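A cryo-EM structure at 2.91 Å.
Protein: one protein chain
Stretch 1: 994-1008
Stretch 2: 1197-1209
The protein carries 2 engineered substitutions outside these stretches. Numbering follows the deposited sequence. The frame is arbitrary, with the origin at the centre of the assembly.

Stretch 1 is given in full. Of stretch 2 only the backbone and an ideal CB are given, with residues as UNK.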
# COMPACT_ATOMS: atom_id res chain seq x y z
N PRO A 994 -21.28 -7.02 3.02
CA PRO A 994 -22.01 -6.09 3.89
C PRO A 994 -21.18 -4.85 4.21
O PRO A 994 -19.95 -4.90 4.29
CB PRO A 994 -22.27 -6.92 5.15
CG PRO A 994 -21.23 -7.97 5.14
CD PRO A 994 -20.98 -8.29 3.70
N ALA A 995 -21.88 -3.74 4.41
CA ALA A 995 -21.24 -2.56 4.97
C ALA A 995 -20.70 -2.86 6.35
O ALA A 995 -19.62 -2.40 6.73
CB ALA A 995 -22.22 -1.39 5.01
N ALA A 996 -21.45 -3.65 7.13
CA ALA A 996 -20.91 -4.19 8.37
C ALA A 996 -19.62 -4.96 8.11
O ALA A 996 -18.74 -4.99 8.97
CB ALA A 996 -21.94 -5.10 9.03
N GLY A 997 -19.50 -5.57 6.93
CA GLY A 997 -18.25 -6.22 6.58
C GLY A 997 -17.10 -5.24 6.50
O GLY A 997 -16.02 -5.49 7.04
N TYR A 998 -17.32 -4.11 5.84
CA TYR A 998 -16.28 -3.08 5.77
C TYR A 998 -15.95 -2.56 7.17
O TYR A 998 -14.78 -2.32 7.49
CB TYR A 998 -16.74 -1.92 4.88
CG TYR A 998 -17.10 -2.31 3.47
CD1 TYR A 998 -16.23 -3.06 2.69
CD2 TYR A 998 -18.31 -1.93 2.91
CE1 TYR A 998 -16.56 -3.41 1.39
CE2 TYR A 998 -18.64 -2.28 1.63
CZ TYR A 998 -17.77 -3.02 0.87
OH TYR A 998 -18.11 -3.36 -0.42
N ILE A 999 -16.97 -2.38 8.00
CA ILE A 999 -16.74 -1.87 9.35
C ILE A 999 -15.91 -2.86 10.16
O ILE A 999 -14.97 -2.47 10.87
CB ILE A 999 -18.09 -1.57 10.03
CG1 ILE A 999 -18.69 -0.30 9.43
CG2 ILE A 999 -17.90 -1.41 11.53
CD1 ILE A 999 -20.16 -0.15 9.66
N VAL A 1000 -16.24 -4.15 10.08
CA VAL A 1000 -15.48 -5.15 10.80
C VAL A 1000 -14.06 -5.23 10.26
O VAL A 1000 -13.11 -5.44 11.02
CB VAL A 1000 -16.19 -6.52 10.73
CG1 VAL A 1000 -15.37 -7.57 11.44
CG2 VAL A 1000 -17.57 -6.42 11.34
N MET A 1001 -13.89 -5.07 8.95
CA MET A 1001 -12.55 -5.04 8.37
C MET A 1001 -11.75 -3.89 8.96
O MET A 1001 -10.58 -4.05 9.33
CB MET A 1001 -12.64 -4.92 6.86
CG MET A 1001 -13.14 -6.16 6.16
SD MET A 1001 -13.46 -5.90 4.40
CE MET A 1001 -11.83 -5.45 3.81
N ALA A 1002 -12.37 -2.71 9.05
CA ALA A 1002 -11.67 -1.55 9.60
C ALA A 1002 -11.31 -1.78 11.06
O ALA A 1002 -10.21 -1.43 11.50
CB ALA A 1002 -12.53 -0.30 9.45
N MET A 1003 -12.22 -2.37 11.83
CA MET A 1003 -11.94 -2.59 13.25
C MET A 1003 -10.85 -3.64 13.45
O MET A 1003 -10.01 -3.50 14.34
CB MET A 1003 -13.23 -2.99 13.97
CG MET A 1003 -14.26 -1.87 14.01
SD MET A 1003 -15.51 -2.07 15.28
CE MET A 1003 -16.30 -0.46 15.20
N GLU A 1004 -10.85 -4.69 12.63
CA GLU A 1004 -9.79 -5.68 12.72
C GLU A 1004 -8.46 -5.08 12.29
O GLU A 1004 -7.41 -5.41 12.85
CB GLU A 1004 -10.13 -6.90 11.86
CG GLU A 1004 -11.31 -7.69 12.39
CD GLU A 1004 -11.03 -8.34 13.73
OE1 GLU A 1004 -9.84 -8.40 14.12
OE2 GLU A 1004 -11.99 -8.77 14.40
N ALA A 1005 -8.48 -4.20 11.29
CA ALA A 1005 -7.26 -3.49 10.91
C ALA A 1005 -6.77 -2.63 12.06
O ALA A 1005 -5.56 -2.55 12.31
CB ALA A 1005 -7.53 -2.62 9.68
N ALA A 1006 -7.68 -1.98 12.78
CA ALA A 1006 -7.30 -1.21 13.95
C ALA A 1006 -6.67 -2.11 15.01
O ALA A 1006 -5.66 -1.74 15.63
CB ALA A 1006 -8.52 -0.49 14.53
N LEU A 1007 -7.24 -3.29 15.22
CA LEU A 1007 -6.66 -4.24 16.17
C LEU A 1007 -5.25 -4.62 15.77
O LEU A 1007 -4.33 -4.63 16.59
CB LEU A 1007 -7.52 -5.50 16.26
CG LEU A 1007 -8.89 -5.44 16.94
CD1 LEU A 1007 -9.30 -6.85 17.35
CD2 LEU A 1007 -8.89 -4.51 18.14
N MET A 1008 -5.05 -4.95 14.49
CA MET A 1008 -3.73 -5.36 14.02
C MET A 1008 -2.74 -4.21 14.12
O MET A 1008 -1.57 -4.44 14.45
CB MET A 1008 -3.82 -5.88 12.59
CG MET A 1008 -4.66 -7.13 12.44
SD MET A 1008 -4.50 -7.92 10.83
CE MET A 1008 -2.85 -8.60 10.95
N UNK A 1197 -28.95 0.86 1.38
CA UNK A 1197 -27.73 0.21 1.83
C UNK A 1197 -26.93 1.22 2.65
O UNK A 1197 -26.92 2.41 2.31
CB UNK A 1197 -26.91 -0.32 0.65
N UNK A 1198 -26.25 0.80 3.71
CA UNK A 1198 -25.46 1.76 4.49
C UNK A 1198 -24.44 2.46 3.60
O UNK A 1198 -23.54 1.83 3.04
CB UNK A 1198 -24.75 1.06 5.65
N UNK A 1199 -24.58 3.78 3.48
CA UNK A 1199 -23.70 4.58 2.65
C UNK A 1199 -22.72 5.41 3.47
O UNK A 1199 -21.55 5.53 3.08
CB UNK A 1199 -24.53 5.50 1.75
N UNK A 1200 -23.16 6.00 4.58
CA UNK A 1200 -22.28 6.87 5.35
C UNK A 1200 -22.55 6.76 6.84
O UNK A 1200 -23.58 7.22 7.33
CB UNK A 1200 -22.44 8.32 4.90
N UNK A 1201 -21.61 6.19 7.58
CA UNK A 1201 -21.74 6.01 9.01
C UNK A 1201 -21.01 7.15 9.69
O UNK A 1201 -19.78 7.27 9.57
CB UNK A 1201 -21.20 4.65 9.46
N UNK A 1202 -21.75 7.99 10.42
CA UNK A 1202 -21.13 9.13 11.08
C UNK A 1202 -20.17 8.68 12.17
O UNK A 1202 -19.04 9.17 12.26
CB UNK A 1202 -22.20 10.05 11.67
N UNK A 1203 -20.61 7.75 13.03
CA UNK A 1203 -19.69 7.25 14.05
C UNK A 1203 -20.14 5.89 14.56
O UNK A 1203 -21.12 5.81 15.30
CB UNK A 1203 -19.58 8.24 15.21
N UNK A 1204 -19.40 4.85 14.22
CA UNK A 1204 -19.47 3.61 14.99
C UNK A 1204 -18.53 3.74 16.18
O UNK A 1204 -17.58 4.52 16.18
CB UNK A 1204 -19.11 2.40 14.13
N UNK A 1205 -18.79 2.96 17.22
CA UNK A 1205 -17.89 2.95 18.37
C UNK A 1205 -18.04 1.62 19.10
O UNK A 1205 -19.11 1.33 19.62
CB UNK A 1205 -18.18 4.12 19.31
N UNK A 1206 -16.96 0.85 19.14
CA UNK A 1206 -16.99 -0.51 19.67
C UNK A 1206 -16.02 -0.64 20.84
O UNK A 1206 -14.90 -0.11 20.81
CB UNK A 1206 -16.65 -1.52 18.58
N UNK A 1207 -16.46 -1.35 21.87
CA UNK A 1207 -15.62 -1.69 23.01
C UNK A 1207 -15.06 -3.08 22.75
O UNK A 1207 -15.73 -4.08 23.06
CB UNK A 1207 -16.40 -1.63 24.33
N UNK A 1208 -13.85 -3.21 22.20
CA UNK A 1208 -13.38 -4.54 21.80
C UNK A 1208 -13.32 -5.53 22.95
O UNK A 1208 -13.61 -6.72 22.75
CB UNK A 1208 -11.99 -4.43 21.16
N UNK A 1209 -12.97 -5.07 24.15
CA UNK A 1209 -12.92 -5.98 25.29
C UNK A 1209 -14.28 -6.62 25.53
O UNK A 1209 -14.38 -7.85 25.66
CB UNK A 1209 -12.45 -5.24 26.55

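The helix 995-1008 presents one apolar stripe to the second stretch, built from Ala995, Ile999, Met1003 and Leu1007 at intervals of four residues. It offers no charge or polar side chain there, so positions facing it call for apolar groups.

Position 1197 has a CB directed sideways, with no atom of the helix within 5.5 Å. Many residues would suit; it is Val1197.

At 1198 the ideal CB points toward the helix and lies 3.6 Å from Ala995 CB. Close backbones, with CA of 1198 and CA of Ala995 6.1 Å apart, favour a compact side chain, and a phi of -57° admits proline, although alanine, valine or serine would also be plausible. The residue is Pro1198, whose CB packs 3.5 Å from Ala995 CB.

The CB of 1199 points away from the helix and that of 1200 is out of its reach, so polar residues are tolerated. They are Thr1199 and His1200, both hydrogen-bonded elsewhere in the structure.

The CB of 1201 turns back toward the helix, 4.9 Å from Ile999 CD1. A valine, isoleucine or leucine could cover that methyl; in Val1201, CG2 comes within 4.2 Å of Ile999 CD1.

At 1202 the chain turns a corner out of reach of the helix, leaving the choice wide; the residue is Asp1202. Position 1203 is also out of reach, so many residues, polar or apolar, would serve. It is Arg1203, whose NH1 donates a hydrogen bond to the side chain at 1205.

The CB of 1204 points toward the helix, 4.1 Å from Met1003 CE and 4.8 Å from Ile999 CG2. Valine, isoleucine, leucine or methionine would suit. Ile1204 reaches both neighbours: CG2 lies 3.5 Å from Met1003 CE, and CD1 lies 3.8 Å from Ile999 CD1.

Position 1205 points away, as alternation along the strand predicts, and a polar group is acceptable. Thr1205 OG1 accepts from Arg1203 NH1 at 2.6 Å and donates to Ile1204 O, also at 2.6 Å.

At 1206 the CB faces the helix again, 3.5 Å from Met1003 SD, so leucine, valine or methionine could serve. Leu1206 keeps this contact through its CB.

Position 1207, the N-cap before a helix, is out of reach and little constrained; it is Val1207. The ideal CB of 1208 points toward the helix and lies 4.3 Å from Leu1007 CD2; a phi of -59° at a helix start suits proline, with alanine another option. Pro1208 makes a looser contact here. Position 1209 meets nothing of the first stretch; its helical angles suit many residues, and it is Ser1209.

Stretch 2, residues 1197-1209: VPTHVDRITLVPS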
# COMPACT_ATOMS: atom_id res chain seq x y z
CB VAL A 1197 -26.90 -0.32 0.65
CG1 VAL A 1197 -27.66 -1.42 -0.06
CG2 VAL A 1197 -26.56 0.80 -0.32
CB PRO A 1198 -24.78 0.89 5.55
CG PRO A 1198 -25.62 -0.32 5.65
CD PRO A 1198 -26.19 -0.55 4.29
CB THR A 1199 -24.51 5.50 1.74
OG1 THR A 1199 -25.48 6.22 2.51
CG2 THR A 1199 -25.21 4.70 0.65
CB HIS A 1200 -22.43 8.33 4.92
CG HIS A 1200 -21.60 9.28 5.73
ND1 HIS A 1200 -22.05 9.86 6.90
CD2 HIS A 1200 -20.34 9.75 5.54
CE1 HIS A 1200 -21.11 10.64 7.39
NE2 HIS A 1200 -20.06 10.59 6.59
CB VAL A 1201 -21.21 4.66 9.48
CG1 VAL A 1201 -21.70 4.37 10.88
CG2 VAL A 1201 -21.65 3.56 8.53
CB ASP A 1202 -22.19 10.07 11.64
CG ASP A 1202 -21.62 11.39 12.11
OD1 ASP A 1202 -20.41 11.61 11.95
OD2 ASP A 1202 -22.40 12.21 12.65
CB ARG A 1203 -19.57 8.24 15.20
CG ARG A 1203 -18.68 7.75 16.33
CD ARG A 1203 -18.62 8.75 17.46
NE ARG A 1203 -19.94 8.98 18.03
CZ ARG A 1203 -20.54 8.17 18.89
NH1 ARG A 1203 -19.98 7.05 19.29
NH2 ARG A 1203 -21.74 8.50 19.36
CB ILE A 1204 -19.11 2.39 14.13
CG1 ILE A 1204 -19.86 2.41 12.80
CG2 ILE A 1204 -19.43 1.11 14.88
CD1 ILE A 1204 -19.03 2.91 11.65
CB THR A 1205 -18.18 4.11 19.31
OG1 THR A 1205 -18.18 5.34 18.58
CG2 THR A 1205 -17.12 4.17 20.39
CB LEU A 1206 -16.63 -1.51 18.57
CG LEU A 1206 -16.61 -2.98 18.98
CD1 LEU A 1206 -17.33 -3.82 17.95
CD2 LEU A 1206 -15.18 -3.46 19.13
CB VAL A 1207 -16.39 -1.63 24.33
CG1 VAL A 1207 -15.47 -1.95 25.50
CG2 VAL A 1207 -17.02 -0.26 24.52
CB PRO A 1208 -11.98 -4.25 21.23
CG PRO A 1208 -11.57 -2.99 21.88
CD PRO A 1208 -12.82 -2.18 22.01
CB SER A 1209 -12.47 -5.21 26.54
OG SER A 1209 -12.44 -6.06 27.67
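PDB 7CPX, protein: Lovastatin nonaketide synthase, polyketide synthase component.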